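Yeast glycogen phosphorylase (PDB 1YGP) belongs to the carbohydrate phosphorylase family of the GT-B clan and is a large protein of mixed helices and sheets that carries pyridoxal-5'-phosphate. Local coordinates at residues V67-A72 with D154-A159; N114-M119 with E136-A141. One frame throughout, in Å; residues are numbered along the deposited sequence.

Contact 1 (V67-A72 with D154-A159); sequences VAYEAA and DQEPDA. Unlike the reference sequence in segment 67-72: V67 (reference Ala).
The ring of Y69, on helix 65-94, packs against the aliphatic parts of Q155 and E156 in a buried helix-to-loop contact, where the chain runs on from helix 149-153 toward helix 165-179. Y69 and Q155 stand opposite each other, their CA atoms 6.6 Å apart, and the tyrosine side chain sets out straight toward the loop, with CG anti to the backbone N (chi1 155°). Close to the root of the ring, Q155 CB lies 3.8 Å from Y69 CG, approaching obliquely, and Q155 CG rests near Y69 CB. The two side chains pass in opposite directions, and the glutamine, bent at chi2 (-53°), carries its amide off to give a hydrogen bond from NE2 to D151 O. Further out, E156 packs on the hydroxyl end of the ring. Its CA lies over one ring face, its CB is 3.6 Å from Y69 CE1, and its CG is 3.7 Å from Y69 CZ. The extended glutamate chain runs at about a right angle to the tyrosine side chain, with the carboxylate plane turned 32° from that of the ring. The tyrosine therefore meets mainly methylene groups, while the buried charge of E156 is satisfied further on: OE1 accepts from L112 N and OE2 from A111 N, both at the start of helix 111-117. That helix end would probably favour the ionised carboxylate. The contact thus joins helix 65-94, whose A68 and A71 rest on F48 of helix 41-55, to a loop that receives the start of helix 111-117, pairs its A159 backbone with G109, and reaches through D158 to S699 of helix 698-704 and to N697 of the pyridoxal-5'-phosphate pocket.

Contact 2 (N114-M119 with E136-A141); sequences NALINM and EMIKGA
L116 and I138 meet through their branched ends. The CG2 branch of I138 sits against the fork of the leucine, 3.8 Å from L116 CD2 and 4.0 Å from both L116 CG and L116 CD1, and the two side chains cross obliquely. I138 CG2 stands anti to the backbone N, while CG1, beside that N (chi1 -62°), is the branch that M119 approaches, with M119 CE 4.4 Å from I138 CG1. M119 reaches that far because its chain is extended through chi2 and turns at the CG-SD bond. The chain turns at the end of helix 111-117, where N118 leaves the helical conformation as the centre of an inverse gamma turn, spanned by a weak hydrogen bond of 2.8 Å from M119 N to I117 O. Beyond this shell, I76 of helix 65-94 touches A115, L116 and M119, F44 of helix 41-55 lies on I138, and R135 reaches L116. The result is an apolar helix-to-helix contact between the C-terminal end of helix 111-117 and helix 135-145, with an inverse gamma turn following the first helix and one more apolar side chain, M119, joining the interface just beyond it.

Both contacts are buried and belong to one helical neighbourhood, their centres 14 Å apart and their nearest atoms about 6 Å apart without touching. Contact 2 is nested along the chain within the loop that contact 1 closes. They share two elements: helix 65-94 supplies one partner of contact 1 and backs contact 2 through I76, and helix 111-117 has its start bound by the glutamate of contact 1 and its end packed in contact 2. Their chemistry differs accordingly. Contact 1 sets a tyrosine ring against methylenes beside a buried carboxylate, whereas contact 2 is wholly apolar, made by branched side chains and the methyl end of a methionine.

Contact 1 (V67-A72 with D154-A159)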
ATOM      1  N   VAL A  67      -0.942 -14.689  10.119  1.00 12.41           N
ATOM      2  CA  VAL A  67      -0.340 -13.886  11.176  1.00 10.32           C
ATOM      3  C   VAL A  67       1.048 -14.380  11.536  1.00  7.50           C
ATOM      4  O   VAL A  67       1.996 -13.608  11.691  1.00  8.67           O
ATOM      5  CB  VAL A  67      -1.158 -13.929  12.446  1.00 10.65           C
ATOM      6  N   ALA A  68       1.168 -15.693  11.619  1.00  7.13           N
ATOM      7  CA  ALA A  68       2.408 -16.336  11.969  1.00  8.59           C
ATOM      8  C   ALA A  68       3.476 -16.020  10.942  1.00 11.60           C
ATOM      9  O   ALA A  68       4.596 -15.682  11.313  1.00 15.95           O
ATOM     10  CB  ALA A  68       2.201 -17.836  12.034  1.00  8.06           C
ATOM     11  N   TYR A  69       3.134 -16.058   9.656  1.00 12.56           N
ATOM     12  CA  TYR A  69       4.047 -15.778   8.563  1.00  8.79           C
ATOM     13  C   TYR A  69       4.434 -14.317   8.639  1.00 12.90           C
ATOM     14  O   TYR A  69       5.619 -14.016   8.695  1.00 18.81           O
ATOM     15  CB  TYR A  69       3.343 -16.115   7.253  1.00  6.75           C
ATOM     16  CG  TYR A  69       3.888 -15.360   6.082  1.00  2.53           C
ATOM     17  CD1 TYR A  69       5.125 -15.698   5.523  1.00  6.10           C
ATOM     18  CD2 TYR A  69       3.168 -14.262   5.643  1.00  3.98           C
ATOM     19  CE1 TYR A  69       5.662 -14.902   4.514  1.00  9.58           C
ATOM     20  CE2 TYR A  69       3.700 -13.464   4.640  1.00 11.32           C
ATOM     21  CZ  TYR A  69       4.940 -13.786   4.090  1.00 12.78           C
ATOM     22  OH  TYR A  69       5.460 -12.943   3.133  1.00 24.48           O
ATOM     23  N   GLU A  70       3.495 -13.382   8.646  1.00 17.58           N
ATOM     24  CA  GLU A  70       3.797 -11.969   8.819  1.00 17.55           C
ATOM     25  C   GLU A  70       4.798 -11.765   9.973  1.00 15.45           C
ATOM     26  O   GLU A  70       5.841 -11.126   9.796  1.00 16.18           O
ATOM     27  CB  GLU A  70       2.496 -11.246   9.115  1.00 21.16           C
ATOM     28  CG  GLU A  70       2.080 -10.199   8.116  1.00 32.32           C
ATOM     29  CD  GLU A  70       1.407 -10.730   6.853  1.00 38.52           C
ATOM     30  OE1 GLU A  70       0.293 -11.252   6.961  1.00 40.77           O
ATOM     31  OE2 GLU A  70       1.978 -10.583   5.765  1.00 39.41           O
ATOM     32  N   ALA A  71       4.564 -12.392  11.134  1.00 12.18           N
ATOM     33  CA  ALA A  71       5.419 -12.227  12.300  1.00 10.77           C
ATOM     34  C   ALA A  71       6.789 -12.853  12.142  1.00 10.35           C
ATOM     35  O   ALA A  71       7.800 -12.235  12.507  1.00 13.63           O
ATOM     36  CB  ALA A  71       4.770 -12.845  13.533  1.00  2.00           C
ATOM     37  N   ALA A  72       6.844 -14.063  11.573  1.00  7.05           N
ATOM     38  CA  ALA A  72       8.076 -14.787  11.377  1.00  2.00           C
ATOM     39  C   ALA A  72       8.880 -14.018  10.350  1.00  2.30           C
ATOM     40  O   ALA A  72      10.040 -13.741  10.655  1.00  3.58           O
ATOM     41  CB  ALA A  72       7.816 -16.173  10.842  1.00  2.40           C
ATOM     42  N   ASP A 154       3.489 -21.473   3.014  1.00 14.15           N
ATOM     43  CA  ASP A 154       2.501 -21.260   1.987  1.00 14.20           C
ATOM     44  C   ASP A 154       1.775 -19.940   2.011  1.00 10.99           C
ATOM     45  O   ASP A 154       1.057 -19.622   1.064  1.00 15.13           O
ATOM     46  CB  ASP A 154       1.460 -22.340   2.040  1.00 22.02           C
ATOM     47  CG  ASP A 154       1.694 -23.257   0.870  1.00 32.92           C
ATOM     48  OD1 ASP A 154       2.485 -24.188   1.049  1.00 43.88           O
ATOM     49  OD2 ASP A 154       1.117 -23.017  -0.204  1.00 37.35           O
ATOM     50  N   GLN A 155       1.897 -19.139   3.048  1.00  7.63           N
ATOM     51  CA  GLN A 155       1.156 -17.888   3.047  1.00  9.80           C
ATOM     52  C   GLN A 155       1.830 -16.847   2.171  1.00 10.61           C
ATOM     53  O   GLN A 155       1.279 -15.761   1.980  1.00 17.18           O
ATOM     54  CB  GLN A 155       1.055 -17.300   4.452  1.00 10.75           C
ATOM     55  CG  GLN A 155       0.529 -18.213   5.546  1.00  6.23           C
ATOM     56  CD  GLN A 155      -0.782 -18.795   5.119  1.00  6.74           C
ATOM     57  OE1 GLN A 155      -1.683 -18.056   4.738  1.00 11.00           O
ATOM     58  NE2 GLN A 155      -0.931 -20.113   5.139  1.00  9.08           N
ATOM     59  N   GLU A 156       3.031 -17.098   1.649  1.00 10.36           N
ATOM     60  CA  GLU A 156       3.788 -16.050   1.002  1.00  6.58           C
ATOM     61  C   GLU A 156       3.503 -15.954  -0.477  1.00  3.61           C
ATOM     62  O   GLU A 156       3.630 -16.939  -1.186  1.00  5.87           O
ATOM     63  CB  GLU A 156       5.243 -16.321   1.249  1.00  6.93           C
ATOM     64  CG  GLU A 156       6.049 -15.116   0.837  1.00 12.18           C
ATOM     65  CD  GLU A 156       7.556 -15.203   1.009  1.00 12.53           C
ATOM     66  OE1 GLU A 156       8.053 -16.152   1.620  1.00 13.12           O
ATOM     67  OE2 GLU A 156       8.224 -14.298   0.510  1.00  9.46           O
ATOM     68  N   PRO A 157       3.110 -14.825  -1.037  1.00  4.61           N
ATOM     69  CA  PRO A 157       2.986 -14.666  -2.469  1.00  3.06           C
ATOM     70  C   PRO A 157       4.355 -14.569  -3.098  1.00  2.00           C
ATOM     71  O   PRO A 157       5.266 -13.951  -2.546  1.00  5.77           O
ATOM     72  CB  PRO A 157       2.141 -13.431  -2.619  1.00  2.00           C
ATOM     73  CG  PRO A 157       2.572 -12.619  -1.439  1.00  6.41           C
ATOM     74  CD  PRO A 157       2.621 -13.656  -0.331  1.00  4.36           C
ATOM     75  N   ASP A 158       4.518 -15.233  -4.231  1.00  2.00           N
ATOM     76  CA  ASP A 158       5.751 -15.116  -4.999  1.00  5.52           C
ATOM     77  C   ASP A 158       5.887 -13.672  -5.497  1.00  5.59           C
ATOM     78  O   ASP A 158       4.920 -13.113  -6.029  1.00  7.91           O
ATOM     79  CB  ASP A 158       5.740 -16.014  -6.233  1.00  9.03           C
ATOM     80  CG  ASP A 158       5.834 -17.521  -6.078  1.00  4.40           C
ATOM     81  OD1 ASP A 158       5.115 -18.087  -5.245  1.00  7.62           O
ATOM     82  OD2 ASP A 158       6.619 -18.104  -6.834  1.00  2.00           O
ATOM     83  N   ALA A 159       7.064 -13.060  -5.361  1.00  4.46           N
ATOM     84  CA  ALA A 159       7.278 -11.687  -5.765  1.00  2.00           C
ATOM     85  C   ALA A 159       7.037 -11.578  -7.246  1.00  2.24           C
ATOM     86  O   ALA A 159       7.643 -12.317  -8.032  1.00  7.14           O
ATOM     87  CB  ALA A 159       8.706 -11.256  -5.460  1.00  2.00           C
TER

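Contact 2 (N114-M119 with E136-A141)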
ATOM      1  N   ASN A 114      14.185 -19.586   1.802  1.00  5.80           N
ATOM      2  CA  ASN A 114      15.496 -19.272   1.340  1.00  2.98           C
ATOM      3  C   ASN A 114      16.236 -18.546   2.448  1.00  4.83           C
ATOM      4  O   ASN A 114      17.402 -18.878   2.676  1.00  7.28           O
ATOM      5  CB  ASN A 114      15.379 -18.425   0.100  1.00  4.47           C
ATOM      6  CG  ASN A 114      16.730 -18.249  -0.573  1.00  7.25           C
ATOM      7  OD1 ASN A 114      17.292 -17.164  -0.517  1.00  7.07           O
ATOM      8  ND2 ASN A 114      17.359 -19.259  -1.184  1.00  2.85           N
ATOM      9  N   ALA A 115      15.603 -17.634   3.190  1.00  5.07           N
ATOM     10  CA  ALA A 115      16.261 -16.956   4.305  1.00  7.28           C
ATOM     11  C   ALA A 115      16.565 -17.925   5.422  1.00  9.95           C
ATOM     12  O   ALA A 115      17.607 -17.828   6.065  1.00 17.27           O
ATOM     13  CB  ALA A 115      15.420 -15.871   4.931  1.00  2.00           C
ATOM     14  N   LEU A 116      15.701 -18.905   5.655  1.00 12.85           N
ATOM     15  CA  LEU A 116      15.949 -19.883   6.699  1.00 12.98           C
ATOM     16  C   LEU A 116      17.167 -20.767   6.421  1.00 11.33           C
ATOM     17  O   LEU A 116      17.901 -21.156   7.349  1.00 14.90           O
ATOM     18  CB  LEU A 116      14.669 -20.695   6.848  1.00  9.76           C
ATOM     19  CG  LEU A 116      13.805 -20.456   8.078  1.00 12.77           C
ATOM     20  CD1 LEU A 116      13.534 -18.976   8.252  1.00 19.07           C
ATOM     21  CD2 LEU A 116      12.506 -21.231   7.932  1.00 14.97           C
ATOM     22  N   ILE A 117      17.365 -21.117   5.147  1.00 10.85           N
ATOM     23  CA  ILE A 117      18.497 -21.924   4.701  1.00 11.21           C
ATOM     24  C   ILE A 117      19.727 -21.044   4.662  1.00 15.83           C
ATOM     25  O   ILE A 117      20.744 -21.454   5.205  1.00 24.26           O
ATOM     26  CB  ILE A 117      18.214 -22.527   3.292  1.00  6.32           C
ATOM     27  CG1 ILE A 117      17.278 -23.698   3.489  1.00  2.00           C
ATOM     28  CG2 ILE A 117      19.476 -22.985   2.569  1.00  2.85           C
ATOM     29  CD1 ILE A 117      16.531 -23.988   2.196  1.00  2.00           C
ATOM     30  N   ASN A 118      19.726 -19.840   4.100  1.00 15.85           N
ATOM     31  CA  ASN A 118      20.932 -19.050   4.052  1.00 14.94           C
ATOM     32  C   ASN A 118      20.998 -18.259   5.335  1.00 24.24           C
ATOM     33  O   ASN A 118      20.940 -17.019   5.323  1.00 28.81           O
ATOM     34  CB  ASN A 118      20.895 -18.105   2.898  1.00 14.43           C
ATOM     35  CG  ASN A 118      20.822 -18.822   1.594  1.00 12.93           C
ATOM     36  OD1 ASN A 118      21.734 -19.542   1.193  1.00 14.53           O
ATOM     37  ND2 ASN A 118      19.694 -18.655   0.929  1.00 11.11           N
ATOM     38  N   MET A 119      21.125 -18.952   6.471  1.00 27.10           N
ATOM     39  CA  MET A 119      21.119 -18.275   7.747  1.00 27.41           C
ATOM     40  C   MET A 119      22.254 -18.841   8.559  1.00 31.63           C
ATOM     41  O   MET A 119      22.210 -20.017   8.933  1.00 38.40           O
ATOM     42  CB  MET A 119      19.798 -18.513   8.457  1.00 22.01           C
ATOM     43  CG  MET A 119      19.607 -17.516   9.580  1.00 26.82           C
ATOM     44  SD  MET A 119      18.419 -18.085  10.822  1.00 34.62           S
ATOM     45  CE  MET A 119      16.977 -17.180  10.377  1.00 26.64           C
ATOM     46  N   GLU A 136      15.972 -26.168  10.704  1.00 13.25           N
ATOM     47  CA  GLU A 136      15.504 -27.031  11.778  1.00 14.78           C
ATOM     48  C   GLU A 136      15.334 -26.306  13.098  1.00 16.66           C
ATOM     49  O   GLU A 136      14.391 -26.624  13.819  1.00 20.99           O
ATOM     50  CB  GLU A 136      16.456 -28.188  12.010  1.00 12.97           C
ATOM     51  N   MET A 137      16.163 -25.310  13.430  1.00 15.76           N
ATOM     52  CA  MET A 137      15.978 -24.569  14.671  1.00 17.39           C
ATOM     53  C   MET A 137      14.662 -23.787  14.623  1.00 18.11           C
ATOM     54  O   MET A 137      13.837 -23.916  15.527  1.00 18.81           O
ATOM     55  CB  MET A 137      17.132 -23.596  14.888  1.00 18.13           C
ATOM     56  CG  MET A 137      16.941 -22.765  16.142  1.00 20.03           C
ATOM     57  SD  MET A 137      17.963 -21.282  16.235  1.00 34.49           S
ATOM     58  CE  MET A 137      19.505 -22.092  16.568  1.00 34.64           C
ATOM     59  N   ILE A 138      14.448 -23.004  13.554  1.00 19.74           N
ATOM     60  CA  ILE A 138      13.240 -22.209  13.326  1.00 16.12           C
ATOM     61  C   ILE A 138      12.048 -23.152  13.282  1.00 15.39           C
ATOM     62  O   ILE A 138      11.046 -22.928  13.954  1.00 17.83           O
ATOM     63  CB  ILE A 138      13.382 -21.413  11.978  1.00 16.59           C
ATOM     64  CG1 ILE A 138      14.564 -20.442  12.072  1.00 18.71           C
ATOM     65  CG2 ILE A 138      12.119 -20.629  11.661  1.00 16.36           C
ATOM     66  CD1 ILE A 138      14.628 -19.491  13.294  1.00 13.13           C
ATOM     67  N   LYS A 139      12.185 -24.250  12.547  1.00 13.52           N
ATOM     68  CA  LYS A 139      11.179 -25.289  12.412  1.00 13.81           C
ATOM     69  C   LYS A 139      10.731 -25.724  13.783  1.00 11.90           C
ATOM     70  O   LYS A 139       9.540 -25.799  14.075  1.00 16.27           O
ATOM     71  CB  LYS A 139      11.783 -26.466  11.660  1.00 15.70           C
ATOM     72  CG  LYS A 139      11.037 -27.760  11.503  1.00 16.12           C
ATOM     73  CD  LYS A 139       9.965 -27.619  10.463  1.00 21.72           C
ATOM     74  CE  LYS A 139       9.411 -29.000  10.143  1.00 26.15           C
ATOM     75  NZ  LYS A 139      10.441 -29.891   9.623  1.00 36.46           N
ATOM     76  N   GLY A 140      11.725 -25.945  14.633  1.00 14.70           N
ATOM     77  CA  GLY A 140      11.513 -26.392  16.001  1.00 15.47           C
ATOM     78  C   GLY A 140      10.732 -25.366  16.772  1.00 12.39           C
ATOM     79  O   GLY A 140       9.623 -25.623  17.247  1.00 18.22           O
ATOM     80  N   ALA A 141      11.287 -24.166  16.758  1.00  8.38           N
ATOM     81  CA  ALA A 141      10.736 -23.043  17.473  1.00  6.68           C
ATOM     82  C   ALA A 141       9.277 -22.820  17.114  1.00  7.22           C
ATOM     83  O   ALA A 141       8.441 -22.683  18.000  1.00  9.21           O
ATOM     84  CB  ALA A 141      11.533 -21.801  17.139  1.00  2.00           C
TER